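Local coordinates for anti-sigma-E factor ChrR (Rhodobacter sphaeroides, PDB 2Z2S), which inhibits the extracytoplasmic function sigma factor sigma-E (RpoE) by binding it through a zinc-containing N-terminal region, and needs its C-terminal domain to respond to singlet oxygen, at residues 26-29 with 30-34; 5-8 with 9-13; 46-49 with 50-54. All coordinates share one frame; numbering follows the deposited sequence.

How the contacts relate
Contacts 1 and 2 meet at one zinc ion: H31 of contact 1 and H6 of contact 2 each give it a nitrogen, with C35 and C38 completing the site. Their centres are about 11 Å apart, and they also touch directly, H31 CD2 lying 3.6 Å from V7 CG2. The loop 5-8, which leads into helix 9-17, lies beside the end of helix 22-32. Contact 3 lies at the C-terminal end of helix 36-54, the helix that also carries C38, with its centre about 22 Å from that of contact 1 and about 19 Å from that of contact 2. It touches neither of them. All three belong to the region sufficient to bind sigma-E.

Contact 1: 26-29 with 30-34; sequences LVVA and THLSL. With ZN (zinc ion), chain I.
T30 turns its hydroxyl back onto the preceding helical turn, where OG1 donates to L26 O at 2.9 Å. Its amide reaches the same acceptor, T30 N to L26 O being 3.1 Å, and the two donors come from opposite faces of the carbonyl plane. With chi1 at -64°, OG1 sits beside its own backbone N, which makes this double grip possible. The side chains of L26 and T30 run alongside each other, CD1 of L26 being 4.1 Å from OG1 of T30.

H31 follows with a backbone bond from its N to V27 O, but its ring leaves the helix. CG is anti to the backbone N (chi1 180°), and NE2 binds the zinc ion at 2.0 Å. The other ring nitrogen, ND1, makes a weak hydrogen bond to G166 O, which probably helps to fix the ring's rotation.

L32 N bonds to V28 O; L32 CG comes 3.3 Å from V28 O and 4.4 Å from V28 CG1. At S33 the helix gives way to a turn. S33 N still reaches A29 O at 3.1 Å.

Around this helix end, V27 and V28 pack on L148, and T30 and H31 on L150, of strand 147-151. V28, A29 and L32 lean on Y15 of helix 9-17, while L32 also meets C38 and A42 of helix 36-54. A chain of another protein also packs against A29, L32 and S33.

Contact 2: 5-8 with 9-13; sequences HHVS and DALLT. With ZN (zinc ion), chain I.
V7 and L11 meet at about a right angle, the CG1 branch of the valine lying against L11 CB, with L11 CD1 4.0 Å from V7 CG1. CG1 is anti to the valine's backbone N (chi1 -180°), a setting that carries this branch to the first turn of the helix. L12 passes its CD2 3.8 Å from V7 O; the position of its CD1 is doubtful.

S8 works from the polar side of the turn. Its OG accepts from L11 N at 3.3 Å, somewhat bent at 146°, and lies 3.5 Å from L11 CB. S8 therefore meets both the amide and the side chain of L11. S8 O takes L12 N at 3.0 Å in the carbonyl plane, the first regular bond of the helix. One residue on, D9 O receives both T13 N and T13 OG1, from opposite faces of its plane.

Just before V7, the H6 imidazole swings away from the helix and binds the zinc ion through ND1 at 2.0 Å; R41 of helix 36-54 packs on its side chain. L12 reaches V28 of helix 22-32, and L11 reaches I170 of strand 168-171.

The arrangement is a serine N-cap, with V7 and L12 at the positions of a possible hydrophobic staple, joined directly to a ligand of the Cys2His2 zinc site of this zinc-associated anti-sigma factor.

Contact 3: 46-49 with 50-54; sequences DAVG and GSLME
G49 O and D46 O accept the shortest bonds between the segments, from M53 N at 2.8 Å and from G50 N at 2.9 Å. L52 N to V48 O is the straightest, at 169°, and S51 N to A47 O continues the helical pattern, with a weak hydrogen bond from S51 N to V48 O. Outside the two segments, D46 OD1 forms a salt bridge with a basic side chain on a chain of another protein, probably the bound sigma factor.

V48 and L52 make a single apolar contact. L52 sets its CG beside its own backbone N (chi1 -70°) and so leans back toward V48 O, at 3.5 Å from CG, bringing its CD1 to 4.4 Å from V48 CG1. M53, a selenomethionine, touches G49 O only through its CB; its chain then bends at chi2 and chi3, and the end leads away from the preceding turn. G49 and G50 leave that part of the helix surface without side chains.

This is the C-terminal end of helix 36-54, within the region sufficient to bind sigma-E, followed by a hydrogen bond between L52 O and T56 OG1. The chain of another protein packs against it: A47 meets an apolar side chain there, and V48, M53 and E54 meet aromatic ones.

Contact 1: 26-29 with 30-34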
loop_
_atom_site.group_PDB
_atom_site.type_symbol
_atom_site.label_atom_id
_atom_site.label_comp_id
_atom_site.label_asym_id
_atom_site.label_seq_id
_atom_site.Cartn_x
_atom_site.Cartn_y
_atom_site.Cartn_z
ATOM N N LEU B 26 6.058 -6.786 1.558
ATOM C CA LEU B 26 6.697 -6.949 0.266
ATOM C C LEU B 26 5.865 -7.834 -0.678
ATOM O O LEU B 26 5.687 -7.535 -1.850
ATOM C CB LEU B 26 8.094 -7.541 0.462
ATOM C CG LEU B 26 8.959 -7.710 -0.793
ATOM C CD1 LEU B 26 8.876 -6.446 -1.644
ATOM C CD2 LEU B 26 10.430 -8.009 -0.386
ATOM N N VAL B 27 5.344 -8.930 -0.165
ATOM C CA VAL B 27 4.570 -9.803 -1.016
ATOM C C VAL B 27 3.229 -9.195 -1.359
ATOM O O VAL B 27 2.813 -9.195 -2.518
ATOM C CB VAL B 27 4.346 -11.152 -0.342
ATOM C CG1 VAL B 27 3.420 -11.996 -1.164
ATOM C CG2 VAL B 27 5.675 -11.857 -0.177
ATOM N N VAL B 28 2.550 -8.678 -0.346
ATOM C CA VAL B 28 1.247 -8.080 -0.562
ATOM C C VAL B 28 1.306 -6.961 -1.596
ATOM O O VAL B 28 0.479 -6.896 -2.507
ATOM C CB VAL B 28 0.682 -7.528 0.733
ATOM C CG1 VAL B 28 -0.613 -6.800 0.463
ATOM C CG2 VAL B 28 0.439 -8.657 1.689
ATOM N N ALA B 29 2.296 -6.087 -1.464
ATOM C CA ALA B 29 2.437 -4.984 -2.404
ATOM C C ALA B 29 2.897 -5.409 -3.801
ATOM O O ALA B 29 2.634 -4.705 -4.766
ATOM C CB ALA B 29 3.383 -3.924 -1.840
ATOM N N THR B 30 3.580 -6.543 -3.936
ATOM C CA THR B 30 4.001 -6.944 -5.267
ATOM C C THR B 30 2.773 -7.468 -5.962
ATOM O O THR B 30 2.606 -7.325 -7.175
ATOM C CB THR B 30 5.087 -8.032 -5.263
ATOM O OG1 THR B 30 6.277 -7.522 -4.648
ATOM C CG2 THR B 30 5.443 -8.407 -6.703
ATOM N N HIS B 31 1.890 -8.073 -5.187
ATOM C CA HIS B 31 0.668 -8.563 -5.781
ATOM C C HIS B 31 -0.096 -7.325 -6.216
ATOM O O HIS B 31 -0.515 -7.232 -7.362
ATOM C CB HIS B 31 -0.159 -9.355 -4.774
ATOM C CG HIS B 31 -1.434 -9.882 -5.342
ATOM N ND1 HIS B 31 -1.466 -10.785 -6.384
ATOM C CD2 HIS B 31 -2.727 -9.622 -5.030
ATOM C CE1 HIS B 31 -2.723 -11.060 -6.687
ATOM N NE2 HIS B 31 -3.507 -10.367 -5.879
ATOM N N LEU B 32 -0.243 -6.362 -5.305
ATOM C CA LEU B 32 -0.977 -5.135 -5.600
ATOM C C LEU B 32 -0.522 -4.456 -6.876
ATOM O O LEU B 32 -1.331 -3.862 -7.591
ATOM C CB LEU B 32 -0.899 -4.126 -4.442
ATOM C CG LEU B 32 -1.618 -4.421 -3.113
ATOM C CD1 LEU B 32 -1.656 -3.163 -2.283
ATOM C CD2 LEU B 32 -3.028 -4.919 -3.348
ATOM N N SER B 33 0.758 -4.529 -7.196
ATOM C CA SER B 33 1.168 -3.873 -8.424
ATOM C C SER B 33 1.011 -4.775 -9.639
ATOM O O SER B 33 1.353 -4.373 -10.746
ATOM C CB SER B 33 2.607 -3.418 -8.336
ATOM O OG SER B 33 3.418 -4.513 -8.659
ATOM N N LEU B 34 0.503 -5.989 -9.424
ATOM C CA LEU B 34 0.279 -6.949 -10.500
ATOM C C LEU B 34 -1.207 -7.212 -10.671
ATOM O O LEU B 34 -1.647 -7.624 -11.741
ATOM C CB LEU B 34 0.977 -8.281 -10.201
ATOM C CG LEU B 34 2.513 -8.410 -10.302
ATOM C CD1 LEU B 34 2.961 -9.755 -9.766
ATOM C CD2 LEU B 34 2.980 -8.286 -11.737
HETATM ZN ZN ZN I . -5.303 -9.727 -6.468
#

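Contact 2: 5-8 with 9-13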
loop_
_atom_site.group_PDB
_atom_site.type_symbol
_atom_site.label_atom_id
_atom_site.label_comp_id
_atom_site.label_asym_id
_atom_site.label_seq_id
_atom_site.Cartn_x
_atom_site.Cartn_y
_atom_site.Cartn_z
ATOM N N HIS B 5 -6.441 -15.703 -7.500
ATOM C CA HIS B 5 -6.105 -15.795 -6.085
ATOM C C HIS B 5 -5.529 -14.508 -5.542
ATOM O O HIS B 5 -4.431 -14.101 -5.912
ATOM C CB HIS B 5 -5.135 -16.931 -5.863
ATOM C CG HIS B 5 -5.718 -18.267 -6.175
ATOM N ND1 HIS B 5 -5.521 -18.899 -7.384
ATOM C CD2 HIS B 5 -6.497 -19.091 -5.437
ATOM C CE1 HIS B 5 -6.149 -20.060 -7.373
ATOM N NE2 HIS B 5 -6.749 -20.201 -6.205
ATOM N N HIS B 6 -6.267 -13.893 -4.626
ATOM C CA HIS B 6 -5.891 -12.608 -4.065
ATOM C C HIS B 6 -5.470 -12.561 -2.614
ATOM O O HIS B 6 -5.391 -13.583 -1.936
ATOM C CB HIS B 6 -7.045 -11.652 -4.306
ATOM C CG HIS B 6 -7.500 -11.643 -5.730
ATOM N ND1 HIS B 6 -6.771 -11.055 -6.741
ATOM C CD2 HIS B 6 -8.570 -12.219 -6.327
ATOM C CE1 HIS B 6 -7.369 -11.269 -7.899
ATOM N NE2 HIS B 6 -8.462 -11.975 -7.675
ATOM N N VAL B 7 -5.175 -11.357 -2.145
ATOM C CA VAL B 7 -4.760 -11.175 -0.773
ATOM C C VAL B 7 -6.024 -11.104 0.057
ATOM O O VAL B 7 -6.964 -10.397 -0.307
ATOM C CB VAL B 7 -3.953 -9.881 -0.604
ATOM C CG1 VAL B 7 -3.529 -9.719 0.828
ATOM C CG2 VAL B 7 -2.760 -9.914 -1.475
ATOM N N SER B 8 -6.054 -11.850 1.158
ATOM C CA SER B 8 -7.224 -11.880 2.033
ATOM C C SER B 8 -7.552 -10.489 2.536
ATOM O O SER B 8 -6.680 -9.634 2.618
ATOM C CB SER B 8 -6.974 -12.804 3.217
ATOM O OG SER B 8 -5.903 -12.325 4.008
ATOM N N ASP B 9 -8.819 -10.264 2.863
ATOM C CA ASP B 9 -9.247 -8.967 3.350
ATOM C C ASP B 9 -8.497 -8.579 4.606
ATOM O O ASP B 9 -8.209 -7.401 4.808
ATOM C CB ASP B 9 -10.755 -8.954 3.617
ATOM C CG ASP B 9 -11.580 -9.058 2.334
ATOM O OD1 ASP B 9 -11.149 -8.480 1.312
ATOM O OD2 ASP B 9 -12.664 -9.698 2.354
ATOM N N ALA B 10 -8.175 -9.574 5.437
ATOM C CA ALA B 10 -7.460 -9.344 6.692
ATOM C C ALA B 10 -6.018 -8.897 6.440
ATOM O O ALA B 10 -5.452 -8.100 7.192
ATOM C CB ALA B 10 -7.486 -10.578 7.521
ATOM N N LEU B 11 -5.411 -9.400 5.383
ATOM C CA LEU B 11 -4.060 -8.973 5.081
ATOM C C LEU B 11 -4.072 -7.585 4.427
ATOM O O LEU B 11 -3.131 -6.800 4.584
ATOM C CB LEU B 11 -3.380 -9.975 4.156
ATOM C CG LEU B 11 -2.740 -11.190 4.808
ATOM C CD1 LEU B 11 -1.925 -11.932 3.767
ATOM C CD2 LEU B 11 -1.864 -10.732 5.940
ATOM N N LEU B 12 -5.133 -7.290 3.685
ATOM C CA LEU B 12 -5.273 -5.996 3.036
ATOM C C LEU B 12 -5.548 -4.922 4.081
ATOM O O LEU B 12 -5.094 -3.788 3.948
ATOM C CB LEU B 12 -6.400 -6.048 2.019
ATOM C CG LEU B 12 -5.946 -6.038 0.560
ATOM C CD1 LEU B 12 -4.672 -6.831 0.327
ATOM C CD2 LEU B 12 -7.064 -6.592 -0.244
ATOM N N THR B 13 -6.297 -5.274 5.120
ATOM C CA THR B 13 -6.564 -4.327 6.201
ATOM C C THR B 13 -5.267 -4.039 6.980
ATOM O O THR B 13 -5.009 -2.898 7.391
ATOM C CB THR B 13 -7.617 -4.864 7.178
ATOM O OG1 THR B 13 -8.844 -5.066 6.476
ATOM C CG2 THR B 13 -7.858 -3.871 8.305
HETATM ZN ZN ZN I . -5.303 -9.727 -6.468
#

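Contact 3: 46-49 with 50-54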
loop_
_atom_site.group_PDB
_atom_site.type_symbol
_atom_site.label_atom_id
_atom_site.label_comp_id
_atom_site.label_asym_id
_atom_site.label_seq_id
_atom_site.Cartn_x
_atom_site.Cartn_y
_atom_site.Cartn_z
ATOM N N ASP B 46 -7.847 2.140 2.297
ATOM C CA ASP B 46 -7.094 3.361 2.602
ATOM C C ASP B 46 -8.112 4.475 2.870
ATOM O O ASP B 46 -7.879 5.355 3.694
ATOM C CB ASP B 46 -6.186 3.801 1.427
ATOM C CG ASP B 46 -5.129 2.758 1.047
ATOM O OD1 ASP B 46 -4.340 2.309 1.923
ATOM O OD2 ASP B 46 -5.083 2.396 -0.152
ATOM N N ALA B 47 -9.246 4.422 2.172
ATOM C CA ALA B 47 -10.279 5.437 2.323
ATOM C C ALA B 47 -10.808 5.476 3.738
ATOM O O ALA B 47 -11.200 6.535 4.234
ATOM C CB ALA B 47 -11.413 5.181 1.360
ATOM N N VAL B 48 -10.842 4.318 4.389
ATOM C CA VAL B 48 -11.304 4.275 5.769
ATOM C C VAL B 48 -10.304 5.070 6.612
ATOM O O VAL B 48 -10.688 5.869 7.470
ATOM C CB VAL B 48 -11.390 2.827 6.294
ATOM C CG1 VAL B 48 -11.797 2.830 7.747
ATOM C CG2 VAL B 48 -12.404 2.045 5.480
ATOM N N GLY B 49 -9.020 4.852 6.339
ATOM C CA GLY B 49 -7.970 5.548 7.059
ATOM C C GLY B 49 -8.021 7.048 6.838
ATOM O O GLY B 49 -7.867 7.823 7.779
ATOM N N GLY B 50 -8.238 7.464 5.593
ATOM C CA GLY B 50 -8.300 8.882 5.295
ATOM C C GLY B 50 -9.458 9.546 6.002
ATOM O O GLY B 50 -9.383 10.722 6.348
ATOM N N SER B 51 -10.538 8.797 6.210
ATOM C CA SER B 51 -11.696 9.346 6.884
ATOM C C SER B 51 -11.430 9.483 8.371
ATOM O O SER B 51 -11.723 10.524 8.954
ATOM C CB SER B 51 -12.908 8.471 6.634
ATOM O OG SER B 51 -13.316 8.606 5.286
ATOM N N LEU B 52 -10.877 8.444 8.989
ATOM C CA LEU B 52 -10.548 8.511 10.415
ATOM C C LEU B 52 -9.582 9.683 10.578
ATOM O O LEU B 52 -9.628 10.429 11.550
ATOM C CB LEU B 52 -9.861 7.220 10.879
ATOM C CG LEU B 52 -10.724 5.968 10.942
ATOM C CD1 LEU B 52 -9.879 4.735 11.226
ATOM C CD2 LEU B 52 -11.759 6.180 12.024
HETATM N N MSE B 53 -8.710 9.822 9.593
HETATM C CA MSE B 53 -7.721 10.879 9.552
HETATM C C MSE B 53 -8.380 12.238 9.672
HETATM O O MSE B 53 -8.107 13.015 10.585
HETATM C CB MSE B 53 -6.986 10.797 8.220
HETATM C CG MSE B 53 -6.189 12.023 7.833
HETATM SE SE MSE B 53 -4.572 12.141 8.837
HETATM C CE MSE B 53 -3.534 10.718 7.980
ATOM N N GLU B 54 -9.257 12.505 8.715
ATOM C CA GLU B 54 -9.976 13.756 8.620
ATOM C C GLU B 54 -10.872 14.036 9.813
ATOM O O GLU B 54 -11.139 15.193 10.115
ATOM C CB GLU B 54 -10.788 13.751 7.325
ATOM C CG GLU B 54 -11.681 14.951 7.133
ATOM C CD GLU B 54 -10.912 16.257 7.093
ATOM O OE1 GLU B 54 -10.053 16.410 6.192
ATOM O OE2 GLU B 54 -11.180 17.122 7.963
#